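Local atomic coordinates of SusD superfamily protein (Bacteroides thetaiotaomicron VPI-5482, PDB entry 3HDX), a protein that probably binds polysaccharide at the outer membrane as a SusD-like lipoprotein, so that the glycan can be taken up. Residues A[16-21]-A[180-185]. Sequence-based numbering, arbitrary orientation.
Sequences SALMGV and LYYGSY. With EDO (1,2-ethanediol), chain L; EDO (1,2-ethanediol), chain B.
With CG anti to the backbone N (chi1 174°), L18 sends its CD2 methyl off helix 11-30 to meet Y181 and Y182, two tyrosines of the loop 180-185. The Y181 ring leaves its own backbone the same way, chi1 179°, and comes from the direction opposite to L18, which sets its OH 3.2 Å from L18 CD2, a close van der Waals contact of methyl against oxygen; no hydrogen bond joins the two segments. The same methyl lies 3.9 Å from Y182 CE2, at an oblique approach to the ring. M19, a selenomethionine, adds a looser touch one residue further along the helix, its terminal CE 4.3 Å from Y182 CD2. Within the loop the tyrosines also pack on each other: Y182 CD2 sits 3.4 Å above the plane of the Y181 ring, offset toward its rim. Their backbone forms a type I' beta turn from Y181 to S184, closed by Y181 N to S184 O (2.8 Å) and S184 N to Y181 O (3.1 Å). The turn belongs to the connection between helices 152-169 and 196-209, and its two rings reach helices 11-30 and 104-129 of the N-terminal helical region, whose sequence family belongs to the TPR clan. Both hydroxyls bond to D110 of helix 104-129, Y181 OH through OD1 and Y182 OH through OD2. Q113 is a second partner of Y181 OH, and T14 of helix 11-30 of Y182 OH. S184 OG hydrogen-bonds to O2 of the chain B ethanediol (2.7 Å), and O1 of the chain L ethanediol donates to G183 O (2.8 Å); both probably come from the crystallisation liquor.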
loop_
_atom_site.group_PDB
_atom_site.type_symbol
_atom_site.label_atom_id
_atom_site.label_comp_id
_atom_site.label_asym_id
_atom_site.label_seq_id
_atom_site.Cartn_x
_atom_site.Cartn_y
_atom_site.Cartn_z
ATOM N N SER A 16 -24.873 -0.984 -0.725
ATOM C CA SER A 16 -24.330 -2.323 -0.925
ATOM C C SER A 16 -23.284 -2.368 -2.061
ATOM O O SER A 16 -22.220 -2.967 -1.908
ATOM C CB SER A 16 -25.473 -3.328 -1.153
ATOM O OG SER A 16 -24.913 -4.615 -1.377
ATOM N N ALA A 17 -23.583 -1.688 -3.164
ATOM C CA ALA A 17 -22.673 -1.634 -4.311
ATOM C C ALA A 17 -21.378 -0.901 -3.948
ATOM O O ALA A 17 -20.286 -1.327 -4.338
ATOM C CB ALA A 17 -23.349 -0.987 -5.543
ATOM N N LEU A 18 -21.493 0.205 -3.216
ATOM C CA LEU A 18 -20.303 0.978 -2.805
ATOM C C LEU A 18 -19.414 0.077 -1.935
ATOM O O LEU A 18 -18.193 -0.047 -2.160
ATOM C CB LEU A 18 -20.700 2.245 -2.007
ATOM C CG LEU A 18 -19.540 3.045 -1.423
ATOM C CD1 LEU A 18 -18.607 3.547 -2.542
ATOM C CD2 LEU A 18 -20.074 4.194 -0.499
HETATM N N MSE A 19 -20.027 -0.564 -0.925
HETATM C CA MSE A 19 -19.256 -1.459 -0.032
HETATM C C MSE A 19 -18.631 -2.609 -0.848
HETATM O O MSE A 19 -17.510 -3.056 -0.543
HETATM C CB MSE A 19 -20.098 -1.941 1.155
HETATM C CG MSE A 19 -20.613 -0.777 2.050
HETATM SE SE MSE A 19 -19.288 0.548 2.594
HETATM C CE MSE A 19 -20.465 2.015 2.984
ATOM N N GLY A 20 -19.306 -3.034 -1.923
ATOM C CA GLY A 20 -18.766 -4.037 -2.807
ATOM C C GLY A 20 -17.505 -3.604 -3.536
ATOM O O GLY A 20 -16.606 -4.417 -3.723
ATOM N N VAL A 21 -17.437 -2.329 -3.966
ATOM C CA VAL A 21 -16.219 -1.823 -4.634
ATOM C C VAL A 21 -15.037 -1.840 -3.626
ATOM O O VAL A 21 -13.922 -2.266 -3.974
ATOM C CB VAL A 21 -16.411 -0.440 -5.272
ATOM C CG1 VAL A 21 -15.134 -0.014 -6.002
ATOM C CG2 VAL A 21 -17.620 -0.459 -6.253
ATOM N N LEU A 180 -26.390 11.901 8.996
ATOM C CA LEU A 180 -25.555 10.700 8.968
ATOM C C LEU A 180 -25.197 10.284 7.551
ATOM O O LEU A 180 -25.918 10.575 6.600
ATOM C CB LEU A 180 -26.227 9.536 9.715
ATOM C CG LEU A 180 -26.533 9.740 11.224
ATOM C CD1 LEU A 180 -27.354 8.582 11.780
ATOM C CD2 LEU A 180 -25.253 9.952 12.053
ATOM N N TYR A 181 -24.032 9.646 7.415
ATOM C CA TYR A 181 -23.599 9.085 6.128
ATOM C C TYR A 181 -23.754 7.583 6.262
ATOM O O TYR A 181 -23.050 6.946 7.028
ATOM C CB TYR A 181 -22.173 9.493 5.780
ATOM C CG TYR A 181 -21.720 8.899 4.476
ATOM C CD1 TYR A 181 -22.194 9.383 3.247
ATOM C CD2 TYR A 181 -20.842 7.798 4.455
ATOM C CE1 TYR A 181 -21.767 8.798 2.021
ATOM C CE2 TYR A 181 -20.439 7.204 3.253
ATOM C CZ TYR A 181 -20.890 7.694 2.053
ATOM O OH TYR A 181 -20.492 7.064 0.899
ATOM N N TYR A 182 -24.729 7.015 5.535
ATOM C CA TYR A 182 -25.034 5.612 5.642
ATOM C C TYR A 182 -25.069 5.108 7.102
ATOM O O TYR A 182 -24.475 4.068 7.450
ATOM C CB TYR A 182 -24.081 4.805 4.767
ATOM C CG TYR A 182 -24.330 4.937 3.275
ATOM C CD1 TYR A 182 -25.600 4.727 2.715
ATOM C CD2 TYR A 182 -23.273 5.173 2.392
ATOM C CE1 TYR A 182 -25.802 4.797 1.339
ATOM C CE2 TYR A 182 -23.468 5.233 1.002
ATOM C CZ TYR A 182 -24.755 5.036 0.480
ATOM O OH TYR A 182 -24.994 5.090 -0.859
ATOM N N GLY A 183 -25.781 5.889 7.937
ATOM C CA GLY A 183 -26.016 5.520 9.339
ATOM C C GLY A 183 -24.992 5.849 10.400
ATOM O O GLY A 183 -25.246 5.603 11.556
ATOM N N SER A 184 -23.830 6.362 9.999
ATOM C CA SER A 184 -22.738 6.683 10.908
ATOM C C SER A 184 -22.109 8.031 10.542
ATOM O O SER A 184 -22.446 8.632 9.527
ATOM C CB SER A 184 -21.695 5.559 10.878
ATOM O OG SER A 184 -22.201 4.329 11.395
ATOM N N TYR A 185 -21.233 8.540 11.408
ATOM C CA TYR A 185 -20.565 9.795 11.105
ATOM C C TYR A 185 -19.213 9.934 11.773
ATOM O O TYR A 185 -18.919 9.245 12.739
ATOM C CB TYR A 185 -21.421 10.999 11.486
ATOM C CG TYR A 185 -21.445 11.341 12.941
ATOM C CD1 TYR A 185 -22.207 10.592 13.839
ATOM C CD2 TYR A 185 -20.720 12.448 13.433
ATOM C CE1 TYR A 185 -22.262 10.938 15.207
ATOM C CE2 TYR A 185 -20.760 12.789 14.794
ATOM C CZ TYR A 185 -21.539 12.021 15.671
ATOM O OH TYR A 185 -21.590 12.330 17.025
HETATM C C1 EDO L . -25.106 5.542 14.748
HETATM O O1 EDO L . -24.092 4.819 14.021
HETATM C C2 EDO L . -24.479 6.567 15.675
HETATM O O2 EDO L . -23.961 7.651 14.894
HETATM C C1 EDO B . -19.605 1.039 9.911
HETATM O O1 EDO B . -18.374 0.679 10.551
HETATM C C2 EDO B . -19.809 2.527 10.141
HETATM O O2 EDO B . -19.971 2.814 11.533
#